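Local coordinates for protein PRD-containing transcription regulator (Lactobacillus casei, PDB 3NUF) that probably regulates transcription through its PRD (PTS regulation domain), an all-helical module that in related regulators responds to phosphorylation by the sugar phosphotransferase system, at residues 38-42 / 43-47; 49-52 / 53-56; 72-76 / 77-81; 91-94 / 95-99. All coordinates share one frame; numbering follows the deposited sequence.

How the contacts relate
The four contacts follow one another along a single five-helix PRD chain, each a local piece of helix, helix end or turn. Contact 1 closes helix 25-41 and leads into helix 48-67, which holds contact 2; their centres are about 13 Å apart and they meet where Phe46 packs on Leu51 and Leu54. Contact 4, at the end of helix 84-97, touches contact 1 through Leu38 against Gln92 and Val93, and lies across the chain's centre from contact 2. Contact 3 stands apart on the surface, in the connection between helices 48-67 and 84-97, about 18 Å from contact 4 between centres. Together they illustrate how a helical bundle is assembled from regular turns and defined ends.

Contact 1 (38-42 / 43-47); sequences LAAAA and EIHFT
The amide N of Ile44 donates to Ala39 O at 2.9 Å while the amide N of Glu43 donates to Ala40 O at 3.0 Å, the bond pair of a Schellman motif. Glu43 is its C-prime residue, and its positive phi of 63° turns the chain back over the last turn of helix 25-41. Both donors stand well above the planes of the carbonyls they meet; the short three-residue span makes Glu43 N approach Ala40 O from 71° out of its plane, unlike a straight helical bond. The reversal lays Ile44 along the helix end: its CB rests 4.0 Å from Ala39 CB, and its CD1 lies 4.2 Å from Ala42 CB. Farther along, the ring of Phe46 comes back to the same Ala39, with CE2 3.6 Å from Ala39 CB. The extended backbone turns the neighbouring His45 to another flank, where NE2 lies 3.9 Å from Ala40 CB. Small side chains on the last turn thus let larger ones from the loop fold closely over it. Around this end, Leu38 and Ile44 pack on Leu89 of helix 84-97, while Ala39 and Phe46 meet Phe112 of helix 104-115.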
loop_
_atom_site.group_PDB
_atom_site.type_symbol
_atom_site.label_atom_id
_atom_site.label_comp_id
_atom_site.label_asym_id
_atom_site.label_seq_id
_atom_site.Cartn_x
_atom_site.Cartn_y
_atom_site.Cartn_z
ATOM N N LEU A 38 -3.650 7.061 5.887
ATOM C CA LEU A 38 -3.660 6.054 6.910
ATOM C C LEU A 38 -2.271 6.010 7.575
ATOM O O LEU A 38 -2.109 5.985 8.812
ATOM C CB LEU A 38 -3.951 4.674 6.255
ATOM C CG LEU A 38 -3.966 3.539 7.238
ATOM C CD1 LEU A 38 -5.135 3.660 8.198
ATOM C CD2 LEU A 38 -4.077 2.181 6.540
ATOM N N ALA A 39 -1.220 5.996 6.769
ATOM C CA ALA A 39 0.155 5.957 7.286
ATOM C C ALA A 39 0.430 7.216 8.104
ATOM O O ALA A 39 0.993 7.106 9.195
ATOM C CB ALA A 39 1.159 5.830 6.116
ATOM N N ALA A 40 -0.012 8.360 7.624
ATOM C CA ALA A 40 0.202 9.644 8.350
ATOM C C ALA A 40 -0.500 9.624 9.706
ATOM O O ALA A 40 0.057 10.141 10.677
ATOM C CB ALA A 40 -0.271 10.793 7.506
ATOM N N ALA A 41 -1.682 9.018 9.798
ATOM C CA ALA A 41 -2.353 8.873 11.117
ATOM C C ALA A 41 -1.487 8.035 12.077
ATOM O O ALA A 41 -1.463 8.285 13.301
ATOM C CB ALA A 41 -3.758 8.293 10.962
ATOM N N ALA A 42 -0.766 7.047 11.578
ATOM C CA ALA A 42 0.176 6.226 12.308
ATOM C C ALA A 42 1.592 6.801 12.450
ATOM O O ALA A 42 2.510 6.107 12.864
ATOM C CB ALA A 42 0.232 4.814 11.630
ATOM N N GLU A 43 1.749 8.058 12.039
ATOM C CA GLU A 43 3.021 8.785 12.083
ATOM C C GLU A 43 4.102 8.177 11.223
ATOM O O GLU A 43 5.283 8.176 11.570
ATOM C CB GLU A 43 3.509 8.961 13.537
ATOM C CG GLU A 43 2.552 9.828 14.383
ATOM C CD GLU A 43 3.006 9.961 15.855
ATOM O OE1 GLU A 43 4.227 9.984 16.125
ATOM O OE2 GLU A 43 2.134 10.040 16.735
ATOM N N ILE A 44 3.675 7.665 10.061
ATOM C CA ILE A 44 4.566 7.142 9.053
ATOM C C ILE A 44 4.441 7.967 7.802
ATOM O O ILE A 44 3.321 8.277 7.370
ATOM C CB ILE A 44 4.175 5.716 8.710
ATOM C CG1 ILE A 44 4.303 4.836 9.949
ATOM C CG2 ILE A 44 5.016 5.170 7.557
ATOM C CD1 ILE A 44 3.745 3.510 9.793
ATOM N N HIS A 45 5.597 8.349 7.277
ATOM C CA HIS A 45 5.670 9.134 6.091
ATOM C C HIS A 45 6.604 8.493 5.098
ATOM O O HIS A 45 7.608 7.866 5.480
ATOM C CB HIS A 45 6.065 10.579 6.451
ATOM C CG HIS A 45 5.040 11.263 7.304
ATOM N ND1 HIS A 45 5.046 11.195 8.682
ATOM C CD2 HIS A 45 3.920 11.951 6.966
ATOM C CE1 HIS A 45 3.996 11.841 9.157
ATOM N NE2 HIS A 45 3.294 12.307 8.136
ATOM N N PHE A 46 6.240 8.663 3.836
ATOM C CA PHE A 46 7.013 8.111 2.706
ATOM C C PHE A 46 7.776 9.230 2.035
ATOM O O PHE A 46 7.179 10.268 1.756
ATOM C CB PHE A 46 6.095 7.486 1.651
ATOM C CG PHE A 46 5.224 6.394 2.207
ATOM C CD1 PHE A 46 5.734 5.124 2.360
ATOM C CD2 PHE A 46 3.895 6.641 2.585
ATOM C CE1 PHE A 46 4.955 4.081 2.909
ATOM C CE2 PHE A 46 3.122 5.605 3.126
ATOM C CZ PHE A 46 3.686 4.346 3.312
ATOM N N THR A 47 9.044 8.975 1.707
ATOM C CA THR A 47 9.700 9.835 0.769
ATOM C C THR A 47 9.074 9.706 -0.618
ATOM O O THR A 47 8.330 8.742 -0.922
ATOM C CB THR A 47 11.174 9.485 0.631
ATOM O OG1 THR A 47 11.301 8.206 0.005
ATOM C CG2 THR A 47 11.933 9.524 1.967
#

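Contact 2 (49-52 / 53-56); sequences LQLQ and VLTN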
loop_
_atom_site.group_PDB
_atom_site.type_symbol
_atom_site.label_atom_id
_atom_site.label_comp_id
_atom_site.label_asym_id
_atom_site.label_seq_id
_atom_site.Cartn_x
_atom_site.Cartn_y
_atom_site.Cartn_z
ATOM N N LEU A 49 10.445 8.893 -3.381
ATOM C CA LEU A 49 10.911 7.630 -3.981
ATOM C C LEU A 49 10.166 6.422 -3.383
ATOM O O LEU A 49 9.701 5.508 -4.125
ATOM C CB LEU A 49 12.423 7.424 -3.792
ATOM C CG LEU A 49 13.293 8.338 -4.691
ATOM C CD1 LEU A 49 14.791 8.250 -4.276
ATOM C CD2 LEU A 49 13.105 8.057 -6.210
ATOM N N GLN A 50 10.026 6.413 -2.060
ATOM C CA GLN A 50 9.252 5.347 -1.430
ATOM C C GLN A 50 7.819 5.341 -1.927
ATOM O O GLN A 50 7.213 4.256 -2.120
ATOM C CB GLN A 50 9.274 5.503 0.081
ATOM C CG GLN A 50 10.616 5.107 0.673
ATOM C CD GLN A 50 10.834 5.548 2.110
ATOM O OE1 GLN A 50 10.122 6.376 2.656
ATOM N NE2 GLN A 50 11.839 4.936 2.750
ATOM N N LEU A 51 7.272 6.525 -2.114
ATOM C CA LEU A 51 5.921 6.634 -2.555
ATOM C C LEU A 51 5.749 6.070 -3.986
ATOM O O LEU A 51 4.716 5.460 -4.276
ATOM C CB LEU A 51 5.426 8.073 -2.378
ATOM C CG LEU A 51 3.996 8.317 -2.837
ATOM C CD1 LEU A 51 3.045 7.465 -1.990
ATOM C CD2 LEU A 51 3.558 9.785 -2.789
ATOM N N GLN A 52 6.743 6.217 -4.877
ATOM C CA GLN A 52 6.743 5.596 -6.197
ATOM C C GLN A 52 6.679 4.077 -6.127
ATOM O O GLN A 52 5.870 3.419 -6.805
ATOM C CB GLN A 52 8.022 5.987 -6.966
ATOM C CG GLN A 52 8.028 7.354 -7.559
ATOM C CD GLN A 52 9.330 7.615 -8.332
ATOM O OE1 GLN A 52 9.697 6.826 -9.188
ATOM N NE2 GLN A 52 9.988 8.714 -8.032
ATOM N N VAL A 53 7.545 3.497 -5.319
ATOM C CA VAL A 53 7.608 2.059 -5.138
ATOM C C VAL A 53 6.320 1.529 -4.519
ATOM O O VAL A 53 5.762 0.538 -4.954
ATOM C CB VAL A 53 8.861 1.700 -4.305
ATOM C CG1 VAL A 53 8.916 0.239 -3.978
ATOM C CG2 VAL A 53 10.138 2.079 -5.065
ATOM N N LEU A 54 5.806 2.241 -3.561
ATOM C CA LEU A 54 4.505 1.908 -2.941
ATOM C C LEU A 54 3.371 1.921 -3.934
ATOM O O LEU A 54 2.534 1.008 -4.026
ATOM C CB LEU A 54 4.185 2.849 -1.783
ATOM C CG LEU A 54 2.816 2.690 -1.173
ATOM C CD1 LEU A 54 2.731 1.368 -0.386
ATOM C CD2 LEU A 54 2.468 3.907 -0.264
ATOM N N THR A 55 3.320 2.976 -4.746
ATOM C CA THR A 55 2.267 3.133 -5.735
ATOM C C THR A 55 2.271 1.991 -6.703
ATOM O O THR A 55 1.225 1.453 -7.055
ATOM C CB THR A 55 2.386 4.507 -6.472
ATOM O OG1 THR A 55 2.182 5.521 -5.516
ATOM C CG2 THR A 55 1.350 4.644 -7.572
ATOM N N ASN A 56 3.446 1.598 -7.197
ATOM C CA ASN A 56 3.525 0.495 -8.132
ATOM C C ASN A 56 2.885 -0.755 -7.522
ATOM O O ASN A 56 2.112 -1.468 -8.167
ATOM C CB ASN A 56 5.005 0.232 -8.546
ATOM C CG ASN A 56 5.153 -0.907 -9.528
ATOM O OD1 ASN A 56 4.894 -0.730 -10.709
ATOM N ND2 ASN A 56 5.522 -2.111 -9.024
#
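Thr55 grips the carbonyl oxygen of Leu51, one turn back on helix 48-67, with two donors: its hydroxyl OG1 donates to Leu51 O at 2.8 Å, and its amide N donates to the same oxygen at 2.9 Å. A chi1 of -64° sets OG1 beside the threonine's own backbone N, which is how both groups can reach one acceptor. They come to this carbonyl from opposite faces of its plane, the hydroxyl tilted 32° from it. A buried polar side chain is thereby satisfied within its own helix, the familiar way in which threonine is accommodated on the inner side of a helical bundle. The Leu51 side chain is modelled in two positions; in one of them it and Leu54 cross obliquely, CD1 of Leu51 lying 4.0 Å from CD2 of Leu54. On another flank, CG2 of Val53 lies 3.6 Å from Leu49 O, the oxygen that accepts the amide N of Val53. The regular ladder continues with Leu54 N bonded to Gln50 O and Asn56 N to Gln52 O. At the helix start Gln50 completes a capping box, its OE1 accepting the amide of the N-cap residue Thr47. Leu51 and Thr55 face Val15 of helix 13-21, while Leu54 touches Val35 of helix 25-41 and Leu108 of helix 104-115.

Contact 3 (72-76 / 77-81); sequences PAVDP and TMFAE. With EDO (1,2-ethanediol), chain C.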
loop_
_atom_site.group_PDB
_atom_site.type_symbol
_atom_site.label_atom_id
_atom_site.label_comp_id
_atom_site.label_asym_id
_atom_site.label_seq_id
_atom_site.Cartn_x
_atom_site.Cartn_y
_atom_site.Cartn_z
ATOM N N PRO A 72 0.673 -13.612 -5.227
ATOM C CA PRO A 72 2.077 -14.060 -5.446
ATOM C C PRO A 72 2.554 -14.930 -4.281
ATOM O O PRO A 72 2.383 -14.543 -3.117
ATOM C CB PRO A 72 2.864 -12.752 -5.503
ATOM C CG PRO A 72 1.800 -11.758 -6.040
ATOM C CD PRO A 72 0.542 -12.145 -5.370
ATOM N N ALA A 73 3.168 -16.067 -4.593
ATOM C CA ALA A 73 3.560 -17.003 -3.579
ATOM C C ALA A 73 4.329 -16.304 -2.493
ATOM O O ALA A 73 5.277 -15.550 -2.785
ATOM C CB ALA A 73 4.416 -18.109 -4.206
ATOM N N VAL A 74 4.046 -16.627 -1.243
ATOM C CA VAL A 74 4.669 -15.952 -0.094
ATOM C C VAL A 74 4.844 -16.955 1.058
ATOM O O VAL A 74 4.036 -17.892 1.208
ATOM C CB VAL A 74 3.860 -14.716 0.332
ATOM C CG1 VAL A 74 2.490 -15.086 0.832
ATOM C CG2 VAL A 74 4.606 -13.875 1.328
ATOM N N ASP A 75 5.927 -16.804 1.792
ATOM C CA ASP A 75 6.206 -17.637 2.969
ATOM C C ASP A 75 6.107 -16.726 4.218
ATOM O O ASP A 75 6.997 -15.931 4.475
ATOM C CB ASP A 75 7.577 -18.282 2.922
ATOM C CG ASP A 75 7.870 -19.106 4.148
ATOM O OD1 ASP A 75 7.136 -19.091 5.153
ATOM O OD2 ASP A 75 8.997 -19.665 4.133
ATOM N N PRO A 76 4.983 -16.805 4.924
ATOM C CA PRO A 76 4.774 -15.894 6.064
ATOM C C PRO A 76 5.866 -15.919 7.106
ATOM O O PRO A 76 6.095 -14.878 7.757
ATOM C CB PRO A 76 3.442 -16.368 6.652
ATOM C CG PRO A 76 2.712 -16.909 5.467
ATOM C CD PRO A 76 3.775 -17.569 4.629
ATOM N N THR A 77 6.587 -17.035 7.264
ATOM C CA THR A 77 7.636 -17.088 8.269
ATOM C C THR A 77 8.729 -16.120 7.999
ATOM O O THR A 77 9.393 -15.687 8.939
ATOM C CB THR A 77 8.221 -18.469 8.487
ATOM O OG1 THR A 77 8.917 -18.891 7.318
ATOM C CG2 THR A 77 7.132 -19.413 8.885
HETATM N N MSE A 78 8.942 -15.731 6.746
HETATM C CA MSE A 78 9.945 -14.752 6.422
HETATM C C MSE A 78 9.642 -13.386 6.994
HETATM O O MSE A 78 10.515 -12.488 6.960
HETATM C CB MSE A 78 10.118 -14.590 4.918
HETATM C CG MSE A 78 10.584 -15.880 4.238
HETATM SE SE MSE A 78 10.994 -15.657 2.392
HETATM C CE MSE A 78 11.162 -17.513 1.787
ATOM N N PHE A 79 8.408 -13.172 7.463
ATOM C CA PHE A 79 7.974 -11.833 7.935
ATOM C C PHE A 79 7.812 -11.816 9.447
ATOM O O PHE A 79 7.231 -10.912 9.994
ATOM C CB PHE A 79 6.655 -11.467 7.191
ATOM C CG PHE A 79 6.810 -11.373 5.721
ATOM C CD1 PHE A 79 6.735 -12.514 4.928
ATOM C CD2 PHE A 79 6.986 -10.148 5.083
ATOM C CE1 PHE A 79 6.919 -12.445 3.546
ATOM C CE2 PHE A 79 7.157 -10.081 3.702
ATOM C CZ PHE A 79 7.150 -11.224 2.943
ATOM N N ALA A 80 8.367 -12.826 10.128
ATOM C CA ALA A 80 8.211 -12.975 11.568
ATOM C C ALA A 80 8.694 -11.757 12.307
ATOM O O ALA A 80 8.131 -11.456 13.357
ATOM C CB ALA A 80 9.061 -14.194 12.036
ATOM N N GLU A 81 9.722 -11.096 11.848
ATOM C CA GLU A 81 10.261 -9.938 12.572
ATOM C C GLU A 81 9.831 -8.557 12.067
ATOM O O GLU A 81 10.290 -7.525 12.538
ATOM C CB GLU A 81 11.768 -10.121 12.718
ATOM C CG GLU A 81 12.106 -11.365 13.690
ATOM C CD GLU A 81 11.508 -11.249 15.121
ATOM O OE1 GLU A 81 11.839 -10.247 15.803
ATOM O OE2 GLU A 81 10.726 -12.151 15.558
HETATM C C1 EDO C . 9.677 -21.839 5.660
HETATM O O1 EDO C . 8.633 -21.119 6.213
HETATM C C2 EDO C . 9.044 -22.895 4.833
HETATM O O2 EDO C . 9.237 -24.190 5.414
#
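Thr77 and Asp75 are brought together by two torsions: OG1 of the threonine lies between its own backbone N and carbonyl carbon (chi1 66°), and the aspartate CG is anti to its backbone N (chi1 179°). The carboxylate is thereby carried forward over the following turn, where OD1 receives the amide N of Thr77 at 3.0 Å, from above the carboxylate plane. OD1 also lies 2.8 Å from Thr77 OG1, in hydrogen-bonding contact. A 1,2-ethanediol molecule, probably from the crystallisation liquor, has its O1 close to both carboxylate oxygens and the threonine hydroxyl, but the spacings are too short to take at face value and the detail is doubtful. An aspartate accepting the amide two residues ahead in this way makes an Asx turn, here at the start of a short 3-10 turn in the connection between helices 48-67 and 84-97. The backbone bonds of that turn run from Met78 N to Asp75 O at 3.0 Å and from Phe79 N to Pro76 O at 2.9 Å. Selenomethionine Met78 extends alongside the aspartate, its CE 3.8 Å from Asp75 CB. Phe79 is directed at the residues before the turn: the carbonyl oxygens of Asp75 and Pro76 both lie at the edge of its ring, near the ring plane, with Asp75 O 3.5 Å from CD1. The Val74 and Phe79 side chains cross at about a right angle, CG2 coming obliquely to within 3.5 Å of Phe79 CE1. The phenyl ring also meets that of Tyr106 and touches Ile110, joining this surface turn to helix 104-115.

Contact 4 (91-94 / 95-99); sequences DQVV and QHIGH. With EDO (1,2-ethanediol), chain G.
The His96 imidazole and the Gln92 amide, on the last turns of helix 84-97 of the PRD bundle, are bridged by a molecule of 1,2-ethanediol, probably from the crystallisation liquor. Its O2 lies at the edge of the imidazole, in the ring plane, and is hydrogen-bonded to His96 ND1 at 3.1 Å; either atom could be the donor. Gln92 NE2 lies 2.5 Å from O1 of the same diol, so short that the detail of this bond is doubtful. The ring of Tyr34, on helix 25-41, stacks on that of His96, and its hydroxyl also binds the diol. Four residues apart, Gln92 and His96 leave the helix on one flank, and the diol spans their ends. Gly98, with a positive phi of 82°, ends this helix. On the next flank, Gln95 has CG beside its own backbone N (chi1 -60°), 4.0 Å from Asp91 OD2, and a bend at chi2 then carries its OE1 to 3.8 Å from Val94 CG1. Val93 and Ile97 turn inward, where CG1 of Val93 is 3.9 Å from CD1 of Ile97, beside Leu31 and Val35 of helix 25-41 and Leu58 and Met61 of helix 48-67. Regular helical bonds run along the backbone up to the last, in which Gly98 N donates to Val94 O at 3.1 Å.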
loop_
_atom_site.group_PDB
_atom_site.type_symbol
_atom_site.label_atom_id
_atom_site.label_comp_id
_atom_site.label_asym_id
_atom_site.label_seq_id
_atom_site.Cartn_x
_atom_site.Cartn_y
_atom_site.Cartn_z
ATOM N N ASP A 91 -2.608 -5.074 6.774
ATOM C CA ASP A 91 -3.860 -5.817 6.812
ATOM C C ASP A 91 -5.060 -4.894 6.582
ATOM O O ASP A 91 -5.981 -5.246 5.846
ATOM C CB ASP A 91 -3.995 -6.526 8.172
ATOM C CG ASP A 91 -5.225 -7.376 8.258
ATOM O OD1 ASP A 91 -5.201 -8.471 7.727
ATOM O OD2 ASP A 91 -6.214 -6.961 8.852
ATOM N N GLN A 92 -5.043 -3.721 7.188
ATOM C CA GLN A 92 -6.145 -2.779 7.008
ATOM C C GLN A 92 -6.258 -2.393 5.545
ATOM O O GLN A 92 -7.372 -2.312 4.999
ATOM C CB GLN A 92 -5.920 -1.533 7.850
ATOM C CG GLN A 92 -7.078 -0.585 7.768
ATOM C CD GLN A 92 -7.050 0.515 8.808
ATOM O OE1 GLN A 92 -6.281 0.479 9.763
ATOM N NE2 GLN A 92 -7.921 1.500 8.619
ATOM N N VAL A 93 -5.143 -2.146 4.873
ATOM C CA VAL A 93 -5.190 -1.770 3.450
ATOM C C VAL A 93 -5.737 -2.874 2.572
ATOM O O VAL A 93 -6.619 -2.667 1.731
ATOM C CB VAL A 93 -3.828 -1.352 2.944
ATOM C CG1 VAL A 93 -3.823 -1.059 1.388
ATOM C CG2 VAL A 93 -3.337 -0.101 3.645
ATOM N N VAL A 94 -5.260 -4.084 2.823
ATOM C CA VAL A 94 -5.739 -5.266 2.043
ATOM C C VAL A 94 -7.244 -5.430 2.200
ATOM O O VAL A 94 -7.965 -5.606 1.214
ATOM C CB VAL A 94 -5.029 -6.511 2.527
ATOM C CG1 VAL A 94 -5.663 -7.802 1.904
ATOM C CG2 VAL A 94 -3.515 -6.433 2.214
ATOM N N GLN A 95 -7.745 -5.350 3.420
ATOM C CA GLN A 95 -9.154 -5.469 3.670
ATOM C C GLN A 95 -9.969 -4.351 3.089
ATOM O O GLN A 95 -11.101 -4.570 2.661
ATOM C CB GLN A 95 -9.405 -5.692 5.153
ATOM C CG GLN A 95 -8.752 -6.952 5.722
ATOM C CD GLN A 95 -9.135 -8.210 4.987
ATOM O OE1 GLN A 95 -8.275 -8.978 4.475
ATOM N NE2 GLN A 95 -10.379 -8.436 4.902
ATOM N N HIS A 96 -9.427 -3.162 3.142
ATOM C CA HIS A 96 -10.054 -1.996 2.525
ATOM C C HIS A 96 -10.230 -2.147 1.033
ATOM O O HIS A 96 -11.312 -1.844 0.533
ATOM C CB HIS A 96 -9.222 -0.714 2.827
ATOM C CG HIS A 96 -9.631 0.485 2.038
ATOM N ND1 HIS A 96 -10.717 1.246 2.387
ATOM C CD2 HIS A 96 -9.103 1.043 0.931
ATOM C CE1 HIS A 96 -10.817 2.253 1.521
ATOM N NE2 HIS A 96 -9.872 2.134 0.609
ATOM N N ILE A 97 -9.235 -2.642 0.328
ATOM C CA ILE A 97 -9.347 -2.872 -1.119
ATOM C C ILE A 97 -10.409 -3.912 -1.396
ATOM O O ILE A 97 -11.223 -3.698 -2.300
ATOM C CB ILE A 97 -7.997 -3.278 -1.699
ATOM C CG1 ILE A 97 -6.950 -2.173 -1.610
ATOM C CG2 ILE A 97 -8.120 -3.700 -3.178
ATOM C CD1 ILE A 97 -5.523 -2.632 -1.802
ATOM N N GLY A 98 -10.405 -4.982 -0.647
ATOM C CA GLY A 98 -11.347 -6.059 -0.839
ATOM C C GLY A 98 -10.938 -7.011 -1.946
ATOM O O GLY A 98 -10.079 -6.705 -2.769
ATOM N N HIS A 99 -11.562 -8.180 -1.953
ATOM C CA HIS A 99 -11.321 -9.231 -2.951
ATOM C C HIS A 99 -9.863 -9.626 -3.083
ATOM O O HIS A 99 -9.402 -9.987 -4.183
ATOM C CB HIS A 99 -11.889 -8.803 -4.323
ATOM C CG HIS A 99 -13.357 -8.654 -4.303
ATOM N ND1 HIS A 99 -13.971 -7.438 -4.220
ATOM C CD2 HIS A 99 -14.339 -9.582 -4.327
ATOM C CE1 HIS A 99 -15.286 -7.625 -4.213
ATOM N NE2 HIS A 99 -15.538 -8.920 -4.303
HETATM C C1 EDO G . -10.927 2.186 6.341
HETATM O O1 EDO G . -9.620 2.141 6.920
HETATM C C2 EDO G . -11.500 0.798 6.399
HETATM O O2 EDO G . -11.869 0.381 5.078
#